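Beta-N-acetylglucosaminidase Nag2 (Vibrio harveyi, PDB 6EZR) probably hydrolyses terminal non-reducing N-acetyl-D-hexosamine residues of N-acetyl-beta-D-hexosaminides, as a glycosidase of glycosyl hydrolase family 20. Local coordinates at residues 6-11 against 22-27; 38-43 against 99-104; 152-157 against 215-220. One frame throughout, in Å; residues are numbered along the deposited sequence.

Contact 1: residues 6-11 against 22-27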
loop_
_atom_site.group_PDB
_atom_site.type_symbol
_atom_site.label_atom_id
_atom_site.label_comp_id
_atom_site.label_asym_id
_atom_site.label_seq_id
_atom_site.Cartn_x
_atom_site.Cartn_y
_atom_site.Cartn_z
ATOM N N TYR A 6 -11.976 11.682 31.356
ATOM C CA TYR A 6 -12.864 12.072 30.263
ATOM C C TYR A 6 -13.140 10.893 29.337
ATOM O O TYR A 6 -12.235 10.130 29.011
ATOM C CB TYR A 6 -12.255 13.252 29.505
ATOM C CG TYR A 6 -11.762 14.325 30.450
ATOM C CD1 TYR A 6 -12.661 15.168 31.106
ATOM C CD2 TYR A 6 -10.401 14.467 30.731
ATOM C CE1 TYR A 6 -12.215 16.137 31.996
ATOM C CE2 TYR A 6 -9.945 15.435 31.613
ATOM C CZ TYR A 6 -10.852 16.266 32.246
ATOM O OH TYR A 6 -10.394 17.225 33.121
ATOM N N ARG A 7 -14.394 10.785 28.902
ATOM C CA ARG A 7 -14.874 9.640 28.129
ATOM C C ARG A 7 -15.892 10.077 27.091
ATOM O O ARG A 7 -16.729 10.934 27.369
ATOM C CB ARG A 7 -15.521 8.619 29.062
ATOM C CG ARG A 7 -16.040 7.360 28.384
ATOM C CD ARG A 7 -16.406 6.282 29.395
ATOM N NE ARG A 7 -15.464 5.156 29.377
ATOM C CZ ARG A 7 -14.325 5.067 30.070
ATOM N NH1 ARG A 7 -13.905 6.044 30.880
ATOM N NH2 ARG A 7 -13.578 3.972 29.944
ATOM N N VAL A 8 -15.820 9.475 25.903
ATOM C CA VAL A 8 -16.758 9.765 24.809
ATOM C C VAL A 8 -17.377 8.468 24.268
ATOM O O VAL A 8 -16.651 7.541 23.893
ATOM C CB VAL A 8 -16.105 10.636 23.693
ATOM C CG1 VAL A 8 -15.047 9.878 22.895
ATOM C CG2 VAL A 8 -17.174 11.213 22.779
ATOM N N ASP A 9 -18.715 8.417 24.262
ATOM C CA ASP A 9 -19.494 7.255 23.791
ATOM C C ASP A 9 -20.276 7.601 22.535
ATOM O O ASP A 9 -21.090 8.532 22.533
ATOM C CB ASP A 9 -20.516 6.782 24.838
ATOM C CG ASP A 9 -19.876 6.271 26.107
ATOM O OD1 ASP A 9 -18.635 6.179 26.155
ATOM O OD2 ASP A 9 -20.623 5.974 27.074
ATOM N N LEU A 10 -20.050 6.813 21.495
ATOM C CA LEU A 10 -20.724 6.973 20.220
ATOM C C LEU A 10 -21.656 5.783 19.996
ATOM O O LEU A 10 -21.274 4.640 20.206
ATOM C CB LEU A 10 -19.678 7.074 19.112
ATOM C CG LEU A 10 -20.142 7.463 17.715
ATOM C CD1 LEU A 10 -20.697 8.881 17.700
ATOM C CD2 LEU A 10 -18.970 7.351 16.755
ATOM N N VAL A 11 -22.883 6.067 19.581
ATOM C CA VAL A 11 -23.944 5.059 19.452
ATOM C C VAL A 11 -24.653 5.260 18.111
ATOM O O VAL A 11 -24.819 6.394 17.664
ATOM C CB VAL A 11 -24.965 5.187 20.618
ATOM C CG1 VAL A 11 -26.053 4.124 20.544
ATOM C CG2 VAL A 11 -24.264 5.089 21.965
ATOM N N PHE A 22 -26.038 9.157 14.534
ATOM C CA PHE A 22 -25.346 8.775 15.752
ATOM C C PHE A 22 -25.631 9.736 16.899
ATOM O O PHE A 22 -25.846 10.932 16.683
ATOM C CB PHE A 22 -23.833 8.744 15.538
ATOM C CG PHE A 22 -23.385 7.823 14.436
ATOM C CD1 PHE A 22 -23.070 6.496 14.700
ATOM C CD2 PHE A 22 -23.263 8.291 13.137
ATOM C CE1 PHE A 22 -22.646 5.652 13.676
ATOM C CE2 PHE A 22 -22.838 7.458 12.117
ATOM C CZ PHE A 22 -22.527 6.138 12.383
ATOM N N GLY A 23 -25.628 9.184 18.115
ATOM C CA GLY A 23 -25.614 9.961 19.336
ATOM C C GLY A 23 -24.196 9.951 19.845
ATOM O O GLY A 23 -23.547 8.910 19.854
ATOM N N LEU A 24 -23.708 11.119 20.235
ATOM C CA LEU A 24 -22.387 11.273 20.834
ATOM C C LEU A 24 -22.592 11.828 22.228
ATOM O O LEU A 24 -23.108 12.940 22.360
ATOM C CB LEU A 24 -21.539 12.255 20.009
ATOM C CG LEU A 24 -20.129 12.618 20.497
ATOM C CD1 LEU A 24 -19.272 13.091 19.332
ATOM C CD2 LEU A 24 -20.132 13.687 21.591
ATOM N N THR A 25 -22.179 11.078 23.252
ATOM C CA THR A 25 -22.179 11.570 24.637
ATOM C C THR A 25 -20.751 11.728 25.163
ATOM O O THR A 25 -20.001 10.773 25.186
ATOM C CB THR A 25 -22.956 10.636 25.587
ATOM O OG1 THR A 25 -24.175 10.222 24.966
ATOM C CG2 THR A 25 -23.300 11.356 26.886
ATOM N N PHE A 26 -20.396 12.944 25.572
ATOM C CA PHE A 26 -19.132 13.220 26.259
ATOM C C PHE A 26 -19.373 13.406 27.764
ATOM O O PHE A 26 -20.236 14.201 28.170
ATOM C CB PHE A 26 -18.446 14.457 25.684
ATOM C CG PHE A 26 -17.189 14.832 26.412
ATOM C CD1 PHE A 26 -15.992 14.202 26.125
ATOM C CD2 PHE A 26 -17.208 15.798 27.412
ATOM C CE1 PHE A 26 -14.829 14.537 26.806
ATOM C CE2 PHE A 26 -16.050 16.134 28.099
ATOM C CZ PHE A 26 -14.858 15.500 27.796
ATOM N N HIS A 27 -18.576 12.693 28.565
ATOM C CA HIS A 27 -18.737 12.631 30.022
ATOM C C HIS A 27 -17.571 13.312 30.743
ATOM O O HIS A 27 -16.429 12.863 30.644
ATOM C CB HIS A 27 -18.802 11.172 30.515
ATOM C CG HIS A 27 -19.690 10.276 29.712
ATOM N ND1 HIS A 27 -21.059 10.390 29.704
ATOM C CD2 HIS A 27 -19.403 9.213 28.927
ATOM C CE1 HIS A 27 -21.580 9.456 28.934
ATOM N NE2 HIS A 27 -20.595 8.727 28.447
HETATM O O HOH W 1 -24.001 8.417 23.099
#
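His27 and Asp9 make the one direct side-chain hydrogen bond between these antiparallel strands: NE2 of His27 donates to OD2 of Asp9 over 3.1 Å. The carboxylate oxygen lies near the plane of the imidazole, whereas the ring nitrogen comes from above the carboxylate plane, the two planes standing 72° apart. Swung beside its own backbone N (chi1 -45°), the imidazole leans toward the partner strand. Its ND1 is hydrogen-bonded to His78, and OD1 of Asp9 to Thr118, so both groups are fixed at two points. A water joins O of Asp9 to OG1 of Thr25. In the backbone, Asp9 and Thr25 exchange two nearly straight bonds, Val11 and Gly23 a more bent pair.

Val8, Leu10, Leu24 and Phe26 make the other face apolar and buried, CG2 of Val8 resting on CG of Leu24 at 4.0 Å. At its ends CB of Tyr6 meets CZ of Phe26 at 3.8 Å, and CD1 of Leu10 reaches CB of Phe22. The segments belong to the hairpin of strands 6-16 and 19-28, flanked in its sheet by strands 110-117 and 78-85, while Ile102 and Ala100 of strand 99-105 pack against its apolar face.

Contact 2: residues 38-43 against 99-104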
loop_
_atom_site.group_PDB
_atom_site.type_symbol
_atom_site.label_atom_id
_atom_site.label_comp_id
_atom_site.label_asym_id
_atom_site.label_seq_id
_atom_site.Cartn_x
_atom_site.Cartn_y
_atom_site.Cartn_z
ATOM N N GLY A 38 -13.331 22.133 24.320
ATOM C CA GLY A 38 -13.705 21.652 22.992
ATOM C C GLY A 38 -13.267 20.219 22.763
ATOM O O GLY A 38 -12.231 19.801 23.255
ATOM N N LEU A 39 -14.061 19.482 21.997
ATOM C CA LEU A 39 -13.807 18.078 21.733
ATOM C C LEU A 39 -13.183 17.914 20.359
ATOM O O LEU A 39 -13.722 18.403 19.372
ATOM C CB LEU A 39 -15.108 17.280 21.813
ATOM C CG LEU A 39 -14.988 15.751 21.774
ATOM C CD1 LEU A 39 -14.057 15.184 22.846
ATOM C CD2 LEU A 39 -16.379 15.148 21.912
ATOM N N THR A 40 -12.044 17.234 20.317
ATOM C CA THR A 40 -11.349 16.918 19.081
ATOM C C THR A 40 -11.240 15.397 18.980
ATOM O O THR A 40 -10.938 14.728 19.966
ATOM C CB THR A 40 -9.954 17.574 19.048
ATOM O OG1 THR A 40 -10.089 18.967 18.752
ATOM C CG2 THR A 40 -9.065 16.950 18.000
ATOM N N PHE A 41 -11.482 14.864 17.784
ATOM C CA PHE A 41 -11.431 13.421 17.547
ATOM C C PHE A 41 -11.142 13.106 16.083
ATOM O O PHE A 41 -11.262 13.971 15.207
ATOM C CB PHE A 41 -12.741 12.740 17.982
ATOM C CG PHE A 41 -13.977 13.296 17.311
ATOM C CD1 PHE A 41 -14.441 12.760 16.110
ATOM C CD2 PHE A 41 -14.680 14.348 17.882
ATOM C CE1 PHE A 41 -15.581 13.262 15.494
ATOM C CE2 PHE A 41 -15.818 14.858 17.274
ATOM C CZ PHE A 41 -16.269 14.318 16.074
ATOM N N ALA A 42 -10.774 11.852 15.840
ATOM C CA ALA A 42 -10.468 11.351 14.505
ATOM C C ALA A 42 -11.598 10.429 14.048
ATOM O O ALA A 42 -11.988 9.520 14.780
ATOM C CB ALA A 42 -9.142 10.611 14.505
ATOM N N PHE A 43 -12.111 10.672 12.843
ATOM C CA PHE A 43 -13.256 9.946 12.296
ATOM C C PHE A 43 -13.149 9.952 10.782
ATOM O O PHE A 43 -13.119 11.018 10.173
ATOM C CB PHE A 43 -14.556 10.618 12.754
ATOM C CG PHE A 43 -15.812 9.874 12.376
ATOM C CD1 PHE A 43 -16.002 8.540 12.745
ATOM C CD2 PHE A 43 -16.835 10.526 11.692
ATOM C CE1 PHE A 43 -17.172 7.870 12.410
ATOM C CE2 PHE A 43 -18.006 9.861 11.360
ATOM C CZ PHE A 43 -18.172 8.528 11.712
ATOM N N GLU A 99 -9.603 8.010 18.051
ATOM C CA GLU A 99 -8.971 8.722 19.153
ATOM C C GLU A 99 -9.756 9.989 19.467
ATOM O O GLU A 99 -10.474 10.502 18.609
ATOM C CB GLU A 99 -7.533 9.078 18.761
ATOM C CG GLU A 99 -6.500 8.902 19.861
ATOM C CD GLU A 99 -5.072 8.955 19.336
ATOM O OE1 GLU A 99 -4.829 8.557 18.176
ATOM O OE2 GLU A 99 -4.182 9.404 20.091
ATOM N N ALA A 100 -9.599 10.482 20.695
ATOM C CA ALA A 100 -10.228 11.723 21.134
ATOM C C ALA A 100 -9.417 12.435 22.216
ATOM O O ALA A 100 -8.641 11.811 22.951
ATOM C CB ALA A 100 -11.641 11.458 21.620
ATOM N N MET A 101 -9.616 13.751 22.297
ATOM C CA MET A 101 -8.933 14.609 23.258
ATOM C C MET A 101 -9.738 15.891 23.489
ATOM O O MET A 101 -10.612 16.232 22.689
ATOM C CB MET A 101 -7.515 14.931 22.784
ATOM C CG MET A 101 -7.414 15.725 21.488
ATOM S SD MET A 101 -5.946 16.778 21.464
ATOM C CE MET A 101 -6.477 18.119 22.533
ATOM N N ILE A 102 -9.459 16.595 24.584
ATOM C CA ILE A 102 -10.106 17.892 24.830
ATOM C C ILE A 102 -9.093 19.011 25.032
ATOM O O ILE A 102 -7.992 18.786 25.526
ATOM C CB ILE A 102 -11.122 17.877 26.000
ATOM C CG1 ILE A 102 -10.518 17.281 27.275
ATOM C CG2 ILE A 102 -12.385 17.127 25.593
ATOM C CD1 ILE A 102 -11.271 17.685 28.530
ATOM N N ASP A 103 -9.493 20.202 24.601
ATOM C CA ASP A 103 -8.777 21.443 24.838
ATOM C C ASP A 103 -9.634 22.243 25.797
ATOM O O ASP A 103 -10.842 22.322 25.615
ATOM C CB ASP A 103 -8.604 22.212 23.528
ATOM C CG ASP A 103 -7.561 21.585 22.621
ATOM O OD1 ASP A 103 -6.361 21.670 22.951
ATOM O OD2 ASP A 103 -7.938 21.008 21.578
ATOM N N PHE A 104 -9.012 22.828 26.816
ATOM C CA PHE A 104 -9.743 23.575 27.842
ATOM C C PHE A 104 -8.843 24.553 28.594
ATOM O O PHE A 104 -7.623 24.550 28.429
ATOM C CB PHE A 104 -10.485 22.621 28.799
ATOM C CG PHE A 104 -9.588 21.689 29.575
ATOM C CD1 PHE A 104 -9.028 20.568 28.971
ATOM C CD2 PHE A 104 -9.347 21.902 30.931
ATOM C CE1 PHE A 104 -8.220 19.695 29.694
ATOM C CE2 PHE A 104 -8.541 21.034 31.659
ATOM C CZ PHE A 104 -7.977 19.928 31.040
#
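Gly38 opens the pairing with Asp103: its N donates to O of Asp103 at 2.8 Å, and its own O accepts the N-H of Asp103 in return. The same carbonyl oxygen lies 3.3 Å from CA of Ile102, a CA-H...O contact that commonly accompanies antiparallel pairing.

Leu39, in the next non-hydrogen-bonded pair, turns to the face that packs on strand 19-28. With CG anti to the backbone N (chi1 -171°), its CD1 methyl leans across and meets CG2 of Ile102 at 3.8 Å. Branched aliphatic chains suit this position because Phe26 of strand 19-28 packs against both.

Thr40 points to the other face and pairs with Met101 through two backbone bonds, the one from N of Thr40 to O of Met101 measuring 2.9 Å. The two side chains run alongside each other in the same direction, and CG of Met101 touches both CB and CG2 of Thr40. A beta-branched residue and a flexible thioether chain thus fill this side, where Met101 also reaches Leu337 and Ser338.

Phe41 returns to the face of Leu39, opposite Ala100. Of its side chain CB does the touching, 3.2 Å from O of Glu99 and 4.0 Å from CB of Ala100. Chi1 of 57° puts CG between the backbone N and the carbonyl carbon, and the ring leads away to stack on Phe97. The small methyl of Ala100 matches this close approach of the strands. Ala42 then donates its N to O of Glu99.

The alternating pairs are those of a regular antiparallel ladder. Packing of Leu39 and Ile102 on Phe26, from a distant strand of the same sheet, is consistent with a sandwich-like, curled N-terminal domain; the side chain of Ala42 lies about 10 Å from that of Glu584, which binds N-acetyl-D-glucosamine.

Contact 3: residues 152-157 against 215-220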
loop_
_atom_site.group_PDB
_atom_site.type_symbol
_atom_site.label_atom_id
_atom_site.label_comp_id
_atom_site.label_asym_id
_atom_site.label_seq_id
_atom_site.Cartn_x
_atom_site.Cartn_y
_atom_site.Cartn_z
ATOM N N SER A 152 9.886 -37.103 -6.560
ATOM C CA SER A 152 10.397 -38.481 -6.508
ATOM C C SER A 152 10.440 -38.989 -5.058
ATOM O O SER A 152 10.110 -38.254 -4.123
ATOM C CB SER A 152 11.787 -38.552 -7.151
ATOM O OG SER A 152 11.769 -38.022 -8.468
ATOM N N ASP A 153 10.853 -40.243 -4.881
ATOM C CA ASP A 153 10.786 -40.928 -3.580
ATOM C C ASP A 153 11.918 -40.625 -2.591
ATOM O O ASP A 153 11.734 -40.795 -1.386
ATOM C CB ASP A 153 10.693 -42.444 -3.796
ATOM C CG ASP A 153 9.308 -42.885 -4.244
ATOM O OD1 ASP A 153 8.335 -42.639 -3.498
ATOM O OD2 ASP A 153 9.192 -43.481 -5.337
ATOM N N HIS A 154 13.072 -40.184 -3.085
ATOM C CA HIS A 154 14.243 -39.960 -2.225
ATOM C C HIS A 154 14.403 -38.484 -1.839
ATOM O O HIS A 154 13.565 -37.648 -2.199
ATOM C CB HIS A 154 15.490 -40.532 -2.904
ATOM C CG HIS A 154 15.420 -42.014 -3.104
ATOM N ND1 HIS A 154 15.509 -42.911 -2.061
ATOM C CD2 HIS A 154 15.237 -42.756 -4.223
ATOM C CE1 HIS A 154 15.399 -44.141 -2.529
ATOM N NE2 HIS A 154 15.233 -44.075 -3.838
ATOM N N SER A 155 15.451 -38.184 -1.070
ATOM C CA SER A 155 15.776 -36.810 -0.667
ATOM C C SER A 155 17.282 -36.562 -0.558
ATOM O O SER A 155 18.071 -37.496 -0.428
ATOM C CB SER A 155 15.103 -36.477 0.667
ATOM O OG SER A 155 15.501 -37.378 1.685
ATOM N N PHE A 156 17.654 -35.285 -0.619
ATOM C CA PHE A 156 19.041 -34.838 -0.475
ATOM C C PHE A 156 19.203 -34.223 0.904
ATOM O O PHE A 156 18.560 -33.227 1.201
ATOM C CB PHE A 156 19.370 -33.815 -1.572
ATOM C CG PHE A 156 20.738 -33.169 -1.456
ATOM C CD1 PHE A 156 21.869 -33.893 -1.083
ATOM C CD2 PHE A 156 20.894 -31.824 -1.773
ATOM C CE1 PHE A 156 23.114 -33.276 -1.002
ATOM C CE2 PHE A 156 22.133 -31.201 -1.697
ATOM C CZ PHE A 156 23.248 -31.928 -1.311
ATOM N N THR A 157 20.046 -34.828 1.739
ATOM C CA THR A 157 20.347 -34.300 3.072
ATOM C C THR A 157 21.770 -33.771 3.070
ATOM O O THR A 157 22.697 -34.502 2.712
ATOM C CB THR A 157 20.225 -35.376 4.167
ATOM O OG1 THR A 157 19.069 -36.184 3.924
ATOM C CG2 THR A 157 20.093 -34.734 5.535
ATOM N N VAL A 215 16.587 -31.418 -7.770
ATOM C CA VAL A 215 17.177 -32.002 -6.575
ATOM C C VAL A 215 17.439 -33.486 -6.857
ATOM O O VAL A 215 16.502 -34.278 -6.971
ATOM C CB VAL A 215 16.260 -31.831 -5.345
ATOM C CG1 VAL A 215 16.942 -32.327 -4.075
ATOM C CG2 VAL A 215 15.847 -30.372 -5.173
ATOM N N SER A 216 18.714 -33.844 -6.998
ATOM C CA SER A 216 19.123 -35.248 -7.069
ATOM C C SER A 216 19.386 -35.754 -5.650
ATOM O O SER A 216 19.279 -34.994 -4.690
ATOM C CB SER A 216 20.355 -35.400 -7.961
ATOM O OG SER A 216 20.016 -35.186 -9.319
ATOM N N GLU A 217 19.719 -37.037 -5.526
ATOM C CA GLU A 217 19.958 -37.668 -4.224
ATOM C C GLU A 217 21.131 -37.084 -3.445
ATOM O O GLU A 217 21.102 -37.064 -2.212
ATOM C CB GLU A 217 20.183 -39.173 -4.389
ATOM C CG GLU A 217 18.923 -39.971 -4.692
ATOM C CD GLU A 217 18.980 -41.384 -4.139
ATOM O OE1 GLU A 217 19.166 -41.537 -2.912
ATOM O OE2 GLU A 217 18.833 -42.343 -4.928
ATOM N N GLU A 218 22.162 -36.640 -4.159
ATOM C CA GLU A 218 23.360 -36.060 -3.527
ATOM C C GLU A 218 23.794 -34.699 -4.093
ATOM O O GLU A 218 24.918 -34.250 -3.845
ATOM C CB GLU A 218 24.513 -37.083 -3.557
ATOM C CG GLU A 218 24.503 -38.056 -2.376
ATOM C CD GLU A 218 24.679 -37.377 -1.018
ATOM O OE1 GLU A 218 24.235 -37.959 -0.005
ATOM O OE2 GLU A 218 25.247 -36.261 -0.953
ATOM N N SER A 219 22.893 -34.029 -4.809
ATOM C CA SER A 219 23.168 -32.689 -5.333
ATOM C C SER A 219 21.902 -31.914 -5.684
ATOM O O SER A 219 20.807 -32.478 -5.748
ATOM C CB SER A 219 24.081 -32.771 -6.564
ATOM O OG SER A 219 23.500 -33.564 -7.581
ATOM N N ILE A 220 22.087 -30.611 -5.891
ATOM C CA ILE A 220 21.053 -29.695 -6.389
ATOM C C ILE A 220 21.632 -28.873 -7.541
ATOM O O ILE A 220 22.694 -28.266 -7.397
ATOM C CB ILE A 220 20.535 -28.729 -5.296
ATOM C CG1 ILE A 220 19.758 -29.494 -4.224
ATOM C CG2 ILE A 220 19.619 -27.666 -5.900
ATOM C CD1 ILE A 220 19.540 -28.725 -2.932
HETATM O O HOH W 2 22.827 -37.568 2.643
HETATM O O HOH W 3 20.826 -37.636 0.655
#
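Phe156 lies over the turn of residues 215-220, the connection of a beta hairpin between strands 211-215 and 220-224 in the sheet of the family 20 domain 2. The turn is closed by a backbone bond from N of Ser216 to O of Ser219, and no direct hydrogen bond joins it to segment 152-157.

The side chain of Phe156 leaves its strand with CG anti to the backbone N (chi1 174°), which carries the ring over the turn. CB meets O of Ser216 at 3.3 Å and, on the apolar side, CG1 of Val215. Further out, CD1 lies against O of Glu217 and CA of Glu218, while CD2 meets CG1 of Ile220 at 3.6 Å. At the next position CE1 of Phe156 touches C of Glu218 at 3.5 Å. CE2 approaches CD1 of Ile220, which sits at the ring edge. CZ, at the tip, lies near O of Glu218. One ring face thus covers peptide backbone, with N of Ser219 over its centre. A large flat side chain suits this place, since it covers the backbone at Glu218 and Ser219 and still reaches the aliphatic Val215 and Ile220.

Toward solvent the chemistry changes. OE2 of Glu218 comes beside CE1 of Phe156 at 3.7 Å and forms a salt bridge with Lys197. One water accepts from N of Thr157 and can donate to O of Glu217, bridging the two segments. At the exposed end, the carboxylate of Glu217 stacks on the imidazole of His154, their planes 2° apart, with OE2 of Glu217 lying 3.7 Å from CD2 of His154.

Overall arrangement
Contacts 1 and 2 share one mixed sheet at the N-terminal end of the chain and touch through apolar side chains, CG1 of Val8 meeting CB of Ala100 at 4.0 Å. Both are antiparallel strand ladders; contact 2 is the more buried, and contact 1 carries a polar, partly exposed outer face. Contact 3 lies on the opposite side of the chain's centre, about 64 Å from contact 2 between centres, in a different sheet, where strands 154-158 and 211-215 both pair with strand 249-259. There bridging water replaces the backbone ladder, and exposed glutamates and a histidine lie beside a ring that packs on peptide backbone and two aliphatic side chains.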